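Side-chain contacts in serpin-ZX (Arabidopsis thaliana, PDB 3LE2), which inhibits metacaspase-9 by covalent trapping after cleavage of its reactive center loop, and limits the protease RD21A, so restraining programmed cell death: residues S8-N13 with F262-I267; D251-I256 with P369-V374. One frame throughout, in Å; residues are numbered along the deposited sequence. Where two conformers were deposited one is given.

Contact 1: S8-N13 with F262-I267; sequences SISLQN and FLDNHI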
loop_
_atom_site.group_PDB
_atom_site.type_symbol
_atom_site.label_atom_id
_atom_site.label_comp_id
_atom_site.label_asym_id
_atom_site.label_seq_id
_atom_site.Cartn_x
_atom_site.Cartn_y
_atom_site.Cartn_z
ATOM N N SER A 8 -17.532 -4.026 1.228
ATOM C CA SER A 8 -16.535 -4.417 0.221
ATOM C C SER A 8 -15.140 -3.985 0.656
ATOM O O SER A 8 -14.216 -4.793 0.715
ATOM C CB SER A 8 -16.865 -3.802 -1.144
ATOM O OG SER A 8 -17.824 -4.574 -1.850
ATOM N N ILE A 9 -15.007 -2.701 0.972
ATOM C CA ILE A 9 -13.744 -2.132 1.421
ATOM C C ILE A 9 -13.261 -2.804 2.691
ATOM O O ILE A 9 -12.071 -3.078 2.847
ATOM C CB ILE A 9 -13.876 -0.627 1.689
ATOM C CG1 ILE A 9 -14.179 0.114 0.389
ATOM C CG2 ILE A 9 -12.612 -0.076 2.348
ATOM C CD1 ILE A 9 -14.366 1.601 0.582
ATOM N N SER A 10 -14.186 -3.071 3.601
ATOM C CA SER A 10 -13.831 -3.718 4.856
ATOM C C SER A 10 -13.349 -5.152 4.614
ATOM O O SER A 10 -12.357 -5.586 5.199
ATOM C CB SER A 10 -15.005 -3.690 5.839
ATOM O OG SER A 10 -14.589 -4.079 7.140
ATOM N N LEU A 11 -14.041 -5.890 3.754
ATOM C CA LEU A 11 -13.566 -7.221 3.382
ATOM C C LEU A 11 -12.208 -7.174 2.661
ATOM O O LEU A 11 -11.312 -7.946 2.987
ATOM C CB LEU A 11 -14.608 -7.946 2.529
ATOM C CG LEU A 11 -15.939 -8.194 3.248
ATOM C CD1 LEU A 11 -16.997 -8.667 2.278
ATOM C CD2 LEU A 11 -15.768 -9.193 4.381
ATOM N N GLN A 12 -12.060 -6.259 1.698
ATOM C CA GLN A 12 -10.801 -6.115 0.960
ATOM C C GLN A 12 -9.617 -5.881 1.876
ATOM O O GLN A 12 -8.559 -6.478 1.692
ATOM C CB GLN A 12 -10.862 -4.962 -0.039
ATOM C CG GLN A 12 -11.632 -5.235 -1.297
ATOM C CD GLN A 12 -11.204 -4.311 -2.430
ATOM O OE1 GLN A 12 -11.497 -4.565 -3.604
ATOM N NE2 GLN A 12 -10.493 -3.240 -2.080
ATOM N N ASN A 13 -9.788 -4.995 2.849
ATOM C CA ASN A 13 -8.675 -4.627 3.711
ATOM C C ASN A 13 -8.187 -5.804 4.538
ATOM O O ASN A 13 -7.000 -5.896 4.850
ATOM C CB ASN A 13 -9.041 -3.444 4.610
ATOM C CG ASN A 13 -9.276 -2.161 3.827
ATOM O OD1 ASN A 13 -8.842 -2.024 2.682
ATOM N ND2 ASN A 13 -9.969 -1.214 4.441
ATOM N N PHE A 262 -10.700 -6.051 11.585
ATOM C CA PHE A 262 -9.674 -5.621 12.542
ATOM C C PHE A 262 -9.255 -4.155 12.391
ATOM O O PHE A 262 -9.169 -3.424 13.383
ATOM C CB PHE A 262 -8.414 -6.478 12.472
ATOM C CG PHE A 262 -7.332 -5.993 13.393
ATOM C CD1 PHE A 262 -7.180 -6.545 14.656
ATOM C CD2 PHE A 262 -6.495 -4.954 13.015
ATOM C CE1 PHE A 262 -6.206 -6.078 15.513
ATOM C CE2 PHE A 262 -5.524 -4.482 13.873
ATOM C CZ PHE A 262 -5.378 -5.048 15.126
ATOM N N LEU A 263 -8.963 -3.734 11.160
ATOM C CA LEU A 263 -8.537 -2.356 10.930
ATOM C C LEU A 263 -9.601 -1.327 11.324
ATOM O O LEU A 263 -9.283 -0.313 11.924
ATOM C CB LEU A 263 -8.091 -2.138 9.479
ATOM C CG LEU A 263 -6.780 -2.799 9.054
ATOM C CD1 LEU A 263 -6.484 -2.550 7.568
ATOM C CD2 LEU A 263 -5.635 -2.312 9.908
ATOM N N ASP A 264 -10.856 -1.582 10.970
ATOM C CA ASP A 264 -11.941 -0.667 11.296
ATOM C C ASP A 264 -12.048 -0.465 12.807
ATOM O O ASP A 264 -12.594 0.539 13.277
ATOM C CB ASP A 264 -13.292 -1.213 10.787
ATOM C CG ASP A 264 -13.195 -1.840 9.394
ATOM O OD1 ASP A 264 -13.935 -1.407 8.482
ATOM O OD2 ASP A 264 -12.390 -2.777 9.212
ATOM N N ASN A 265 -11.544 -1.427 13.569
ATOM C CA ASN A 265 -11.808 -1.442 15.009
ATOM C C ASN A 265 -10.633 -1.023 15.887
ATOM O O ASN A 265 -10.740 -1.035 17.114
ATOM C CB ASN A 265 -12.322 -2.817 15.436
ATOM C CG ASN A 265 -13.811 -3.008 15.134
ATOM O OD1 ASN A 265 -14.652 -2.757 15.993
ATOM N ND2 ASN A 265 -14.135 -3.472 13.924
ATOM N N HIS A 266 -9.520 -0.649 15.256
ATOM C CA HIS A 266 -8.299 -0.269 15.977
ATOM C C HIS A 266 -7.748 1.066 15.483
ATOM O O HIS A 266 -6.590 1.162 15.065
ATOM C CB HIS A 266 -7.263 -1.400 15.899
ATOM C CG HIS A 266 -7.717 -2.642 16.597
ATOM N ND1 HIS A 266 -8.551 -3.564 16.003
ATOM C CD2 HIS A 266 -7.522 -3.074 17.867
ATOM C CE1 HIS A 266 -8.823 -4.529 16.867
ATOM N NE2 HIS A 266 -8.211 -4.256 18.003
ATOM N N ILE A 267 -8.621 2.074 15.518
ATOM C CA ILE A 267 -8.320 3.444 15.125
ATOM C C ILE A 267 -8.426 4.330 16.370
ATOM O O ILE A 267 -9.527 4.581 16.879
ATOM C CB ILE A 267 -9.317 3.933 14.045
ATOM C CG1 ILE A 267 -9.121 3.165 12.748
ATOM C CG2 ILE A 267 -9.154 5.428 13.745
ATOM C CD1 ILE A 267 -10.172 3.497 11.708
HETATM O O HOH W 1 -11.099 -4.402 7.276
#
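With chi1 at -169°, Ser10 swings its OG away from its own backbone N and out from the helix toward Asp264, whose chi1 of -41° brings the carboxylate back across the gap to meet it. The hydroxyl donates to Asp264 OD1, with OG and OD1 3.1 Å apart, but it comes from above the carboxylate, 38° out of its plane. The other oxygen turns to water: a single molecule donates both to Asp264 OD2, at 2.8 Å, and to Ser10 O, at 2.7 Å. The aspartate thus grips one residue of the helix twice, directly through the side chain and by water through the main chain. One turn further along the helix, the polar pairing gives way to packing, where Leu263 CD1 lies 4.0 Å from Asn13 CB. It is CB of the asparagine that meets the leucine; its amide has another partner, with ND2 hydrogen-bonded to Gly380 O. Behind the aspartate the turn is braced by His266, whose ND1 donates to Phe262 O over 2.7 Å, nearly straight and close to the imidazole plane. Asn265 N donates to the same carbonyl, and ND1 also lies over the centre of the Phe262 ring. The contact is a surface one, away from the reactive bond. It ties the N-terminal helix 5-25 of the serpin fold to the loop that leads from helix 249-258 to strand 271-274, while Asn13 and Leu263 both rest on Val382 of strand 382-388 and Leu263 also reaches Tyr241 of strand 236-243.

Contact 2: D251-I256 with P369-V374; sequences DLLDKI and PFLLVV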
loop_
_atom_site.group_PDB
_atom_site.type_symbol
_atom_site.label_atom_id
_atom_site.label_comp_id
_atom_site.label_asym_id
_atom_site.label_seq_id
_atom_site.Cartn_x
_atom_site.Cartn_y
_atom_site.Cartn_z
ATOM N N ASP A 251 2.943 -12.761 15.454
ATOM C CA ASP A 251 1.708 -13.161 16.106
ATOM C C ASP A 251 0.636 -12.078 15.967
ATOM O O ASP A 251 -0.548 -12.376 15.754
ATOM C CB ASP A 251 1.963 -13.484 17.581
ATOM C CG ASP A 251 2.611 -14.852 17.781
ATOM O OD1 ASP A 251 2.826 -15.582 16.782
ATOM O OD2 ASP A 251 2.902 -15.196 18.946
ATOM N N LEU A 252 1.055 -10.824 16.078
ATOM C CA LEU A 252 0.133 -9.720 15.904
ATOM C C LEU A 252 -0.476 -9.755 14.517
ATOM O O LEU A 252 -1.668 -9.521 14.356
ATOM C CB LEU A 252 0.830 -8.389 16.121
ATOM C CG LEU A 252 -0.058 -7.187 15.835
ATOM C CD1 LEU A 252 -1.303 -7.248 16.722
ATOM C CD2 LEU A 252 0.729 -5.890 16.057
ATOM N N LEU A 253 0.340 -10.059 13.514
ATOM C CA LEU A 253 -0.161 -10.106 12.145
ATOM C C LEU A 253 -1.098 -11.316 11.968
ATOM O O LEU A 253 -2.104 -11.244 11.257
ATOM C CB LEU A 253 0.994 -10.099 11.123
ATOM C CG LEU A 253 0.611 -9.961 9.639
ATOM C CD1 LEU A 253 -0.251 -8.707 9.342
ATOM C CD2 LEU A 253 1.829 -9.963 8.770
ATOM N N ASP A 254 -0.794 -12.418 12.642
ATOM C CA ASP A 254 -1.720 -13.555 12.647
ATOM C C ASP A 254 -3.095 -13.180 13.217
ATOM O O ASP A 254 -4.126 -13.518 12.634
ATOM C CB ASP A 254 -1.141 -14.725 13.435
ATOM C CG ASP A 254 -0.014 -15.421 12.702
ATOM O OD1 ASP A 254 0.134 -15.215 11.473
ATOM O OD2 ASP A 254 0.715 -16.186 13.365
ATOM N N LYS A 255 -3.098 -12.485 14.352
ATOM C CA LYS A 255 -4.335 -11.966 14.944
ATOM C C LYS A 255 -5.092 -11.063 13.980
ATOM O O LYS A 255 -6.287 -11.236 13.755
ATOM C CB LYS A 255 -4.041 -11.195 16.228
ATOM C CG LYS A 255 -5.246 -10.397 16.747
ATOM C CD LYS A 255 -4.916 -9.688 18.063
ATOM C CE LYS A 255 -5.050 -10.633 19.276
ATOM N NZ LYS A 255 -4.793 -9.945 20.593
ATOM N N ILE A 256 -4.388 -10.096 13.409
ATOM C CA ILE A 256 -4.999 -9.205 12.436
ATOM C C ILE A 256 -5.633 -9.994 11.292
ATOM O O ILE A 256 -6.788 -9.790 10.968
ATOM C CB ILE A 256 -3.978 -8.182 11.917
ATOM C CG1 ILE A 256 -3.555 -7.271 13.076
ATOM C CG2 ILE A 256 -4.558 -7.373 10.757
ATOM C CD1 ILE A 256 -2.440 -6.344 12.742
ATOM N N PRO A 369 10.135 -4.177 16.038
ATOM C CA PRO A 369 9.309 -4.245 14.821
ATOM C C PRO A 369 7.810 -4.027 15.017
ATOM O O PRO A 369 7.194 -4.555 15.940
ATOM C CB PRO A 369 9.589 -5.650 14.290
ATOM C CG PRO A 369 11.000 -5.902 14.734
ATOM C CD PRO A 369 11.064 -5.313 16.123
ATOM N N PHE A 370 7.239 -3.245 14.109
ATOM C CA PHE A 370 5.837 -2.885 14.149
ATOM C C PHE A 370 5.265 -2.925 12.743
ATOM O O PHE A 370 6.020 -2.904 11.766
ATOM C CB PHE A 370 5.655 -1.491 14.765
ATOM C CG PHE A 370 6.550 -0.415 14.169
ATOM C CD1 PHE A 370 7.816 -0.178 14.687
ATOM C CD2 PHE A 370 6.098 0.399 13.142
ATOM C CE1 PHE A 370 8.644 0.827 14.161
ATOM C CE2 PHE A 370 6.917 1.409 12.608
ATOM C CZ PHE A 370 8.192 1.625 13.126
ATOM N N LEU A 371 3.940 -3.011 12.646
ATOM C CA LEU A 371 3.274 -2.922 11.359
ATOM C C LEU A 371 2.939 -1.486 11.059
ATOM O O LEU A 371 2.876 -0.651 11.959
ATOM C CB LEU A 371 1.980 -3.732 11.331
ATOM C CG LEU A 371 2.128 -5.243 11.232
ATOM C CD1 LEU A 371 0.765 -5.896 11.332
ATOM C CD2 LEU A 371 2.838 -5.618 9.923
ATOM N N LEU A 372 2.740 -1.206 9.774
ATOM C CA LEU A 372 2.403 0.120 9.281
ATOM C C LEU A 372 1.202 0.020 8.369
ATOM O O LEU A 372 1.111 -0.902 7.555
ATOM C CB LEU A 372 3.553 0.692 8.447
ATOM C CG LEU A 372 4.834 1.157 9.125
ATOM C CD1 LEU A 372 5.773 1.714 8.064
ATOM C CD2 LEU A 372 4.509 2.198 10.175
ATOM N N VAL A 373 0.297 0.987 8.482
ATOM C CA VAL A 373 -0.840 1.090 7.570
ATOM C C VAL A 373 -1.127 2.569 7.252
ATOM O O VAL A 373 -1.194 3.405 8.149
ATOM C CB VAL A 373 -2.113 0.406 8.149
ATOM C CG1 VAL A 373 -3.312 0.617 7.230
ATOM C CG2 VAL A 373 -1.866 -1.086 8.374
ATOM N N VAL A 374 -1.256 2.893 5.971
ATOM C CA VAL A 374 -1.608 4.247 5.572
ATOM C C VAL A 374 -2.980 4.179 4.938
ATOM O O VAL A 374 -3.188 3.438 3.986
ATOM C CB VAL A 374 -0.603 4.876 4.572
ATOM C CG1 VAL A 374 -1.161 6.191 4.011
ATOM C CG2 VAL A 374 0.760 5.109 5.231
#
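Leu371 points from strand 370-376 into the face of helix 249-258, and its side chain carries the strand's part of the contact. CB leaves the backbone toward the helix, and a chi1 of -75° sets CG opposite the carbonyl carbon. Neither CB nor CG comes within 4.2 Å of a side chain of residues 251-256; they serve to extend the branch. CD1, with chi2 at 175°, is the atom that arrives, and it meets two methyl groups: Ile256 CD1 at 3.5 Å, tip to tip, and Leu253 CD1 at 3.6 Å, where the two leucine side chains cross at about a right angle. The other branch, CD2, has no side chain of residues 251-256 within that range. Leu253 and Ile256 lie three residues apart, so their ends stand on one side of the helix and converge on the same methyl. The strand is held by its own sheet, with Leu371 bonded through its backbone to Tyr241 of strand 236-243. Helix 5-25 closes in on the other partners, Met17 touching both Leu253 and Ile256, while the salt bridge from Asp254 to Lys21 joins the two helices. All three touching side chains are buried and wholly aliphatic. Contact between them therefore depends on close methyl packing and the exclusion of water, without the directional demands of a hydrogen bond, as expected where a helix covers a sheet in the hydrophobic core.

Overall arrangement
Contact 1 is largely polar and lies at the surface, where a water can take part, whereas contact 2 is buried and purely aliphatic. Their centres are 13 Å apart, and they share their surroundings: helix 5-25 supplies one side of contact 1 and also packs on the helix residues of contact 2, and strands 236-243 and 382-388 border both. The two meet directly where Phe262 CE2 packs 3.5 Å from Ile256 CG1, and more loosely between Leu263 and Val373. The loop of contact 1 follows the helix of contact 2 in sequence, so one continuous region is held by methyl packing at its helix and, at the turn that follows, by hydrogen bonds together with some packing.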